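PDB 3BIL: probable LacI-family transcriptional regulator from Corynebacterium glutamicum ATCC 13032, which probably binds cis-regulatory DNA as a LacI-type transcription factor, through a helix-turn-helix domain joined to a periplasmic-binding-protein-like effector domain. Local coordinates for residues Y80-M84 with L150-E154; E106-S112 with N131-Q137; A184-L190 with A242-G248. All coordinates share one frame. Residues are numbered along the deposited sequence.

In the fold
From the N terminus, helix 79-94 opens contact 1, and the chain meets it again at the end of strand 148-151, closing a loop of 65 residues. Within that loop lies the shorter one of contact 2, where the start of helix 108-120 meets the turn that leads into helix 135-143. The two contacts touch through a salt bridge, R153 NH1 to E106 OE1 at 3.0 Å, and both belong to the N-terminal lobe. Contact 3 follows in series, pairing strands 187-190 and 244-247 in the other lobe; its centre lies about 32 Å from that of contact 2, on the opposite side of the chain's centre.

Contact 1 of 3, residues Y80-M84 with L150-E154; sequences YFAAM and LVDRE
D152, F81 and M84 carry most of this buried contact, in which the first turn of helix 79-94 faces the C-terminal end of strand 148-151; 216 Å² is covered in all. Residues 80-84 are helical, with M84 N bonded to Y80 O at 2.9 Å. L150 and V151 are extended; D152 then makes a classic gamma-turn (phi/psi 69/-52), closed by R153 N to V151 O at 2.7 Å. The backbones stay well apart, the nearest CA atoms being F81 to D152 at 9.4 Å and M84 to V151 at 9.5 Å, so side chains alone bridge the gap. D152, chi1 t, points its CB toward the helix. D152 OD2 accepts a weak hydrogen bond from Y80 OH at 2.8 Å, Y80 being in the t rotamer, while D152 OD1 lies 3.5 Å from F81 CZ. F81, chi1 m, has its CA-to-CB bond sideways to 150-154, and F81 CZ also lies 4.5 Å from R153 NH2; the R153 guanidinium pairs with E106. M84, extended through chi1 t and chi2 t, folds at chi3 m to set CE 4.0 Å from D152 CB and SD 4.2 Å from V151 CG2. Y80 and M84 also rest on V296 of helix 296-308, and Y80 and D152 both touch Q294. A helix start meeting the C-terminal end of a parallel strand in this way is typical of the N-terminal lobe of a LacI-type periplasmic-binding-protein fold, where such strand ends border the interlobe cleft that, in relatives, receives the effector.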
# COMPACT_ATOMS: atom_id res chain seq x y z
N TYR A 80 6.02 0.48 -1.35
CA TYR A 80 7.10 0.88 -2.24
C TYR A 80 6.96 0.29 -3.64
O TYR A 80 7.10 0.99 -4.63
CB TYR A 80 8.42 0.47 -1.65
CG TYR A 80 9.59 0.63 -2.58
CD1 TYR A 80 10.28 1.85 -2.67
CD2 TYR A 80 10.03 -0.44 -3.36
CE1 TYR A 80 11.36 1.99 -3.49
CE2 TYR A 80 11.10 -0.30 -4.20
CZ TYR A 80 11.76 0.91 -4.26
OH TYR A 80 12.84 1.00 -5.09
N PHE A 81 6.69 -1.00 -3.71
CA PHE A 81 6.50 -1.64 -4.96
C PHE A 81 5.17 -1.25 -5.64
O PHE A 81 5.05 -1.36 -6.87
CB PHE A 81 6.58 -3.15 -4.75
CG PHE A 81 7.97 -3.65 -4.50
CD1 PHE A 81 9.00 -3.38 -5.40
CD2 PHE A 81 8.25 -4.40 -3.37
CE1 PHE A 81 10.31 -3.86 -5.17
CE2 PHE A 81 9.54 -4.90 -3.13
CZ PHE A 81 10.59 -4.62 -4.02
N ALA A 82 4.17 -0.81 -4.86
CA ALA A 82 2.92 -0.30 -5.46
C ALA A 82 3.17 1.12 -5.99
O ALA A 82 2.65 1.52 -7.05
CB ALA A 82 1.78 -0.35 -4.47
N ALA A 83 3.98 1.89 -5.28
CA ALA A 83 4.43 3.20 -5.78
C ALA A 83 5.21 3.04 -7.08
O ALA A 83 4.95 3.72 -8.03
CB ALA A 83 5.25 3.95 -4.72
N MET A 84 6.16 2.12 -7.11
CA MET A 84 6.97 1.90 -8.29
C MET A 84 6.11 1.58 -9.52
O MET A 84 6.38 2.09 -10.61
CB MET A 84 7.99 0.81 -8.05
CG MET A 84 9.06 0.72 -9.17
SD MET A 84 9.95 -0.78 -8.86
CE MET A 84 11.09 -0.17 -7.62
N LEU A 150 15.78 -5.02 -15.28
CA LEU A 150 15.61 -5.35 -13.88
C LEU A 150 15.65 -4.07 -13.04
O LEU A 150 16.39 -3.11 -13.36
CB LEU A 150 16.68 -6.35 -13.41
CG LEU A 150 16.85 -7.66 -14.18
CD1 LEU A 150 18.11 -8.35 -13.75
CD2 LEU A 150 15.66 -8.62 -14.01
N VAL A 151 14.83 -4.03 -11.98
CA VAL A 151 14.73 -2.87 -11.10
C VAL A 151 14.83 -3.23 -9.64
O VAL A 151 14.33 -4.30 -9.22
CB VAL A 151 13.41 -2.08 -11.27
CG1 VAL A 151 13.57 -1.02 -12.28
CG2 VAL A 151 12.24 -2.99 -11.63
N ASP A 152 15.41 -2.31 -8.86
CA ASP A 152 15.53 -2.46 -7.41
C ASP A 152 16.50 -3.58 -6.95
O ASP A 152 17.38 -3.31 -6.14
CB ASP A 152 14.15 -2.65 -6.74
CG ASP A 152 14.16 -2.30 -5.28
OD1 ASP A 152 13.75 -3.16 -4.48
OD2 ASP A 152 14.57 -1.16 -4.93
N ARG A 153 16.35 -4.80 -7.47
CA ARG A 153 17.22 -5.93 -7.15
C ARG A 153 18.07 -6.34 -8.33
O ARG A 153 17.64 -6.27 -9.48
CB ARG A 153 16.41 -7.13 -6.70
CG ARG A 153 15.82 -6.96 -5.37
CD ARG A 153 15.04 -8.19 -4.98
NE ARG A 153 14.20 -7.93 -3.82
CZ ARG A 153 13.15 -8.66 -3.46
NH1 ARG A 153 12.80 -9.72 -4.17
NH2 ARG A 153 12.45 -8.32 -2.38
N GLU A 154 19.29 -6.78 -8.03
CA GLU A 154 20.31 -7.10 -9.02
C GLU A 154 20.54 -8.61 -9.07
O GLU A 154 20.56 -9.28 -8.03
CB GLU A 154 21.64 -6.41 -8.66
CG GLU A 154 21.94 -5.09 -9.36
CD GLU A 154 23.44 -4.91 -9.70
OE1 GLU A 154 23.83 -3.84 -10.24
OE2 GLU A 154 24.26 -5.82 -9.44

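Contact 2 of 3, residues E106-S112 with N131-Q137; sequences EDATTMS and NEECANQ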
# COMPACT_ATOMS: atom_id res chain seq x y z
N GLU A 106 7.28 -13.18 -3.84
CA GLU A 106 8.62 -13.63 -3.45
C GLU A 106 8.79 -15.15 -3.72
O GLU A 106 9.50 -15.85 -3.00
CB GLU A 106 8.90 -13.28 -1.97
CG GLU A 106 8.58 -11.81 -1.60
CD GLU A 106 9.71 -10.82 -1.95
OE1 GLU A 106 10.55 -11.13 -2.83
OE2 GLU A 106 9.74 -9.73 -1.32
N ASP A 107 8.11 -15.61 -4.78
CA ASP A 107 8.01 -17.02 -5.11
C ASP A 107 8.55 -17.19 -6.51
O ASP A 107 7.96 -16.67 -7.48
CB ASP A 107 6.55 -17.49 -5.08
CG ASP A 107 6.40 -19.02 -5.13
OD1 ASP A 107 5.99 -19.58 -6.17
OD2 ASP A 107 6.70 -19.67 -4.10
N ALA A 108 9.67 -17.90 -6.62
CA ALA A 108 10.32 -18.16 -7.90
C ALA A 108 9.40 -18.85 -8.90
O ALA A 108 9.30 -18.42 -10.05
CB ALA A 108 11.59 -18.97 -7.68
N THR A 109 8.73 -19.92 -8.47
CA THR A 109 7.78 -20.65 -9.32
C THR A 109 6.72 -19.71 -9.91
O THR A 109 6.39 -19.81 -11.10
CB THR A 109 7.07 -21.80 -8.56
OG1 THR A 109 8.05 -22.62 -7.91
CG2 THR A 109 6.23 -22.66 -9.51
N THR A 110 6.19 -18.80 -9.08
CA THR A 110 5.16 -17.88 -9.57
C THR A 110 5.71 -17.00 -10.70
O THR A 110 5.07 -16.87 -11.74
CB THR A 110 4.51 -17.05 -8.44
OG1 THR A 110 4.27 -17.86 -7.29
CG2 THR A 110 3.18 -16.51 -8.88
N MET A 111 6.90 -16.42 -10.50
CA MET A 111 7.54 -15.52 -11.47
C MET A 111 7.93 -16.27 -12.74
O MET A 111 7.82 -15.74 -13.87
CB MET A 111 8.80 -14.87 -10.88
CG MET A 111 9.48 -13.82 -11.79
SD MET A 111 11.03 -13.21 -11.11
CE MET A 111 10.47 -12.38 -9.60
N SER A 112 8.39 -17.50 -12.53
CA SER A 112 8.61 -18.43 -13.62
C SER A 112 7.33 -18.47 -14.47
O SER A 112 7.38 -18.14 -15.66
CB SER A 112 8.97 -19.80 -13.05
OG SER A 112 9.66 -20.59 -13.99
N ASN A 131 13.73 -12.41 -8.83
CA ASN A 131 14.10 -13.41 -7.83
C ASN A 131 15.40 -14.05 -8.32
O ASN A 131 15.55 -14.30 -9.52
CB ASN A 131 13.01 -14.47 -7.71
CG ASN A 131 13.03 -15.20 -6.36
OD1 ASN A 131 13.97 -15.93 -6.03
ND2 ASN A 131 11.96 -15.03 -5.59
N GLU A 132 16.35 -14.30 -7.42
CA GLU A 132 17.62 -14.90 -7.84
C GLU A 132 17.47 -16.30 -8.40
O GLU A 132 18.20 -16.69 -9.32
CB GLU A 132 18.62 -14.90 -6.69
CG GLU A 132 19.12 -13.52 -6.37
CD GLU A 132 20.01 -13.49 -5.15
OE1 GLU A 132 20.36 -12.36 -4.74
OE2 GLU A 132 20.34 -14.58 -4.61
N GLU A 133 16.52 -17.05 -7.87
CA GLU A 133 16.23 -18.40 -8.35
C GLU A 133 15.61 -18.44 -9.75
O GLU A 133 15.05 -19.46 -10.14
CB GLU A 133 15.31 -19.10 -7.36
CG GLU A 133 15.88 -19.18 -5.97
CD GLU A 133 15.77 -20.57 -5.41
OE1 GLU A 133 14.62 -21.05 -5.28
OE2 GLU A 133 16.82 -21.18 -5.11
N CYS A 134 15.71 -17.33 -10.49
CA CYS A 134 15.14 -17.19 -11.84
C CYS A 134 16.18 -16.62 -12.78
O CYS A 134 15.86 -16.20 -13.90
CB CYS A 134 13.93 -16.25 -11.84
SG CYS A 134 12.40 -16.94 -11.19
N ALA A 135 17.43 -16.59 -12.31
CA ALA A 135 18.52 -16.01 -13.08
C ALA A 135 18.63 -16.62 -14.49
O ALA A 135 18.87 -15.91 -15.46
CB ALA A 135 19.84 -16.16 -12.31
N ASN A 136 18.42 -17.93 -14.59
CA ASN A 136 18.54 -18.65 -15.86
C ASN A 136 17.49 -18.25 -16.90
O ASN A 136 17.84 -17.80 -18.00
CB ASN A 136 18.57 -20.17 -15.64
CG ASN A 136 19.85 -20.64 -14.94
OD1 ASN A 136 20.82 -19.90 -14.78
ND2 ASN A 136 19.84 -21.90 -14.50
N GLN A 137 16.21 -18.38 -16.55
CA GLN A 137 15.11 -18.06 -17.47
C GLN A 137 15.18 -16.63 -17.93
O GLN A 137 14.79 -16.32 -19.06
CB GLN A 137 13.76 -18.25 -16.82
CG GLN A 137 13.73 -19.23 -15.69
CD GLN A 137 12.37 -19.26 -15.04
OE1 GLN A 137 11.35 -19.01 -15.69
NE2 GLN A 137 12.34 -19.56 -13.74
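This is a partly buried packing of a helix start against a turn, at the periphery of the N-terminal lobe: the first residues of helix 108-120 lie against the segment that follows strand 126-128 and leads into helix 135-143. The backbones come closest at A108 and E133, whose CA atoms are 5.9 Å apart, close enough for A108 CB to reach E133 CB at 3.7 Å. The small A108 side chain permits this approach. C134 SG fits beside the helix, 3.6 Å from A108 O, 4.1 Å from A108 CB and 4.0 Å from M111 SD. M111, extended through chi1 and chi2, spans to the start of the turn, where its CE lies 3.8 Å from N131 CB and its SD accepts a weak hydrogen bond from N131 N at 3.6 Å. N131 covers the helix start with its amide, ND2 lying 3.8 Å from A108 N, while N131 OD1 accepts weakly from E133 N (3.3 Å), an Asx turn. D107 points away and N-caps its own helix, OD1 accepting from T110 N at 3.0 Å and from T110 OG1 at 2.7 Å. One turn beyond A108, S112 OG makes a weak hydrogen bond to Q137 OE1 at 2.9 Å. Close fit between the A108, M111 and C134 cluster and flanking N131, S112 and Q137 carries the contact; its cross-segment hydrogen bonds, one ending on a sulfur, are all weak.

Contact 3 of 3, residues A184-L190 with A242-G248; sequences ALPIGYL and AKTLFAG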
# COMPACT_ATOMS: atom_id res chain seq x y z
N ALA A 184 23.17 8.46 19.70
CA ALA A 184 21.92 7.76 19.82
C ALA A 184 22.28 6.29 19.65
O ALA A 184 21.75 5.60 18.78
CB ALA A 184 20.94 8.24 18.75
N LEU A 185 23.21 5.83 20.49
CA LEU A 185 23.80 4.53 20.33
C LEU A 185 23.46 3.71 21.53
O LEU A 185 23.26 4.31 22.61
CB LEU A 185 25.32 4.66 20.26
CG LEU A 185 26.03 5.42 19.15
CD1 LEU A 185 27.57 5.24 19.39
CD2 LEU A 185 25.59 4.98 17.70
N PRO A 186 23.50 2.36 21.41
CA PRO A 186 23.77 1.56 20.20
C PRO A 186 22.63 1.45 19.23
O PRO A 186 21.46 1.60 19.60
CB PRO A 186 24.11 0.14 20.75
CG PRO A 186 23.68 0.11 22.13
CD PRO A 186 23.36 1.51 22.61
N ILE A 187 22.97 1.12 17.99
CA ILE A 187 22.02 1.00 16.94
C ILE A 187 21.67 -0.48 16.75
O ILE A 187 22.56 -1.33 16.60
CB ILE A 187 22.57 1.60 15.62
CG1 ILE A 187 23.02 3.05 15.84
CG2 ILE A 187 21.52 1.49 14.45
CD1 ILE A 187 23.91 3.64 14.73
N GLY A 188 20.37 -0.78 16.74
CA GLY A 188 19.87 -2.07 16.33
C GLY A 188 19.45 -1.98 14.88
O GLY A 188 18.39 -1.46 14.57
N TYR A 189 20.26 -2.49 13.98
CA TYR A 189 19.90 -2.45 12.58
C TYR A 189 19.14 -3.70 12.26
O TYR A 189 19.54 -4.82 12.60
CB TYR A 189 21.12 -2.29 11.68
CG TYR A 189 20.81 -2.40 10.18
CD1 TYR A 189 20.42 -1.27 9.45
CD2 TYR A 189 20.95 -3.61 9.48
CE1 TYR A 189 20.15 -1.35 8.12
CE2 TYR A 189 20.66 -3.69 8.11
CZ TYR A 189 20.25 -2.55 7.46
OH TYR A 189 19.97 -2.57 6.14
N LEU A 190 18.01 -3.51 11.62
CA LEU A 190 17.10 -4.58 11.38
C LEU A 190 17.16 -4.88 9.89
O LEU A 190 16.56 -4.20 9.07
CB LEU A 190 15.71 -4.21 11.92
CG LEU A 190 14.60 -5.26 11.87
CD1 LEU A 190 14.85 -6.28 12.95
CD2 LEU A 190 13.21 -4.66 12.05
N ALA A 242 19.43 -1.93 22.37
CA ALA A 242 19.36 -0.93 21.28
C ALA A 242 18.65 0.30 21.74
O ALA A 242 17.64 0.20 22.42
CB ALA A 242 18.68 -1.48 19.99
N LYS A 243 19.21 1.46 21.43
CA LYS A 243 18.57 2.75 21.71
C LYS A 243 18.08 3.39 20.40
O LYS A 243 17.41 4.42 20.41
CB LYS A 243 19.50 3.66 22.54
CG LYS A 243 19.39 3.35 24.04
CD LYS A 243 20.18 4.28 24.96
CE LYS A 243 21.59 3.68 25.25
NZ LYS A 243 22.08 3.76 26.69
N THR A 244 18.39 2.73 19.28
CA THR A 244 17.95 3.16 17.97
C THR A 244 17.57 1.93 17.15
O THR A 244 18.25 0.90 17.19
CB THR A 244 19.03 4.01 17.23
OG1 THR A 244 19.10 5.32 17.82
CG2 THR A 244 18.70 4.20 15.72
N LEU A 245 16.46 2.02 16.43
CA LEU A 245 16.09 0.92 15.58
C LEU A 245 16.16 1.44 14.15
O LEU A 245 15.59 2.48 13.83
CB LEU A 245 14.72 0.35 15.98
CG LEU A 245 14.70 -0.24 17.42
CD1 LEU A 245 13.25 -0.49 17.99
CD2 LEU A 245 15.57 -1.51 17.52
N PHE A 246 16.87 0.72 13.31
CA PHE A 246 17.21 1.22 12.02
C PHE A 246 16.77 0.10 11.09
O PHE A 246 17.42 -0.92 10.93
CB PHE A 246 18.73 1.58 12.00
CG PHE A 246 19.26 2.19 10.69
CD1 PHE A 246 20.31 3.09 10.73
CD2 PHE A 246 18.77 1.81 9.46
CE1 PHE A 246 20.83 3.61 9.59
CE2 PHE A 246 19.29 2.31 8.32
CZ PHE A 246 20.33 3.21 8.37
N ALA A 247 15.60 0.27 10.50
CA ALA A 247 15.05 -0.77 9.65
C ALA A 247 15.68 -0.64 8.32
O ALA A 247 16.04 0.46 7.94
CB ALA A 247 13.59 -0.52 9.51
N GLY A 248 15.76 -1.72 7.58
CA GLY A 248 16.33 -1.68 6.24
C GLY A 248 15.31 -1.94 5.16
O GLY A 248 15.71 -2.12 4.02
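Backbone hydrogen bonds zip strands 187-190 and 244-247 in parallel, I187 pairing with T244 and L190 with A247, the strand directions 22° apart. G188 N gives to T244 O (2.7 Å), F246 N to G188 O (2.9 Å) and L190 N to F246 O (2.7 Å); a weak bond from G248 N to L190 O (3.0 Å) follows. At the other end P186 O accepts from K243 N at 2.9 Å and weakly from T244 N at 3.3 Å; the L185-P186 peptide is cis. One side-chain bond joins them, T244 OG1 to A184 O at 2.8 Å. These are neighbouring strands inside the parallel sheet of the C-terminal lobe, a Rossmann-like α/β sandwich of the periplasmic-binding-protein type: strand 219-221 flanks 187-190, strand 272-276 flanks 244-247, and helices cover both faces. On one face the edge of Y189 meets the face of F246 in an offset edge-to-face pair, centroids 5.3 Å apart and planes at 62°, with I187 CG2 packed on F246 CB at 3.7 Å; F246 and I187 pack against L179 of helix 169-181. On the other, L190 and L245 face helix 250-262, and A242 CB comes within 3.7 Å of G188 N, where a G188 CB would clash.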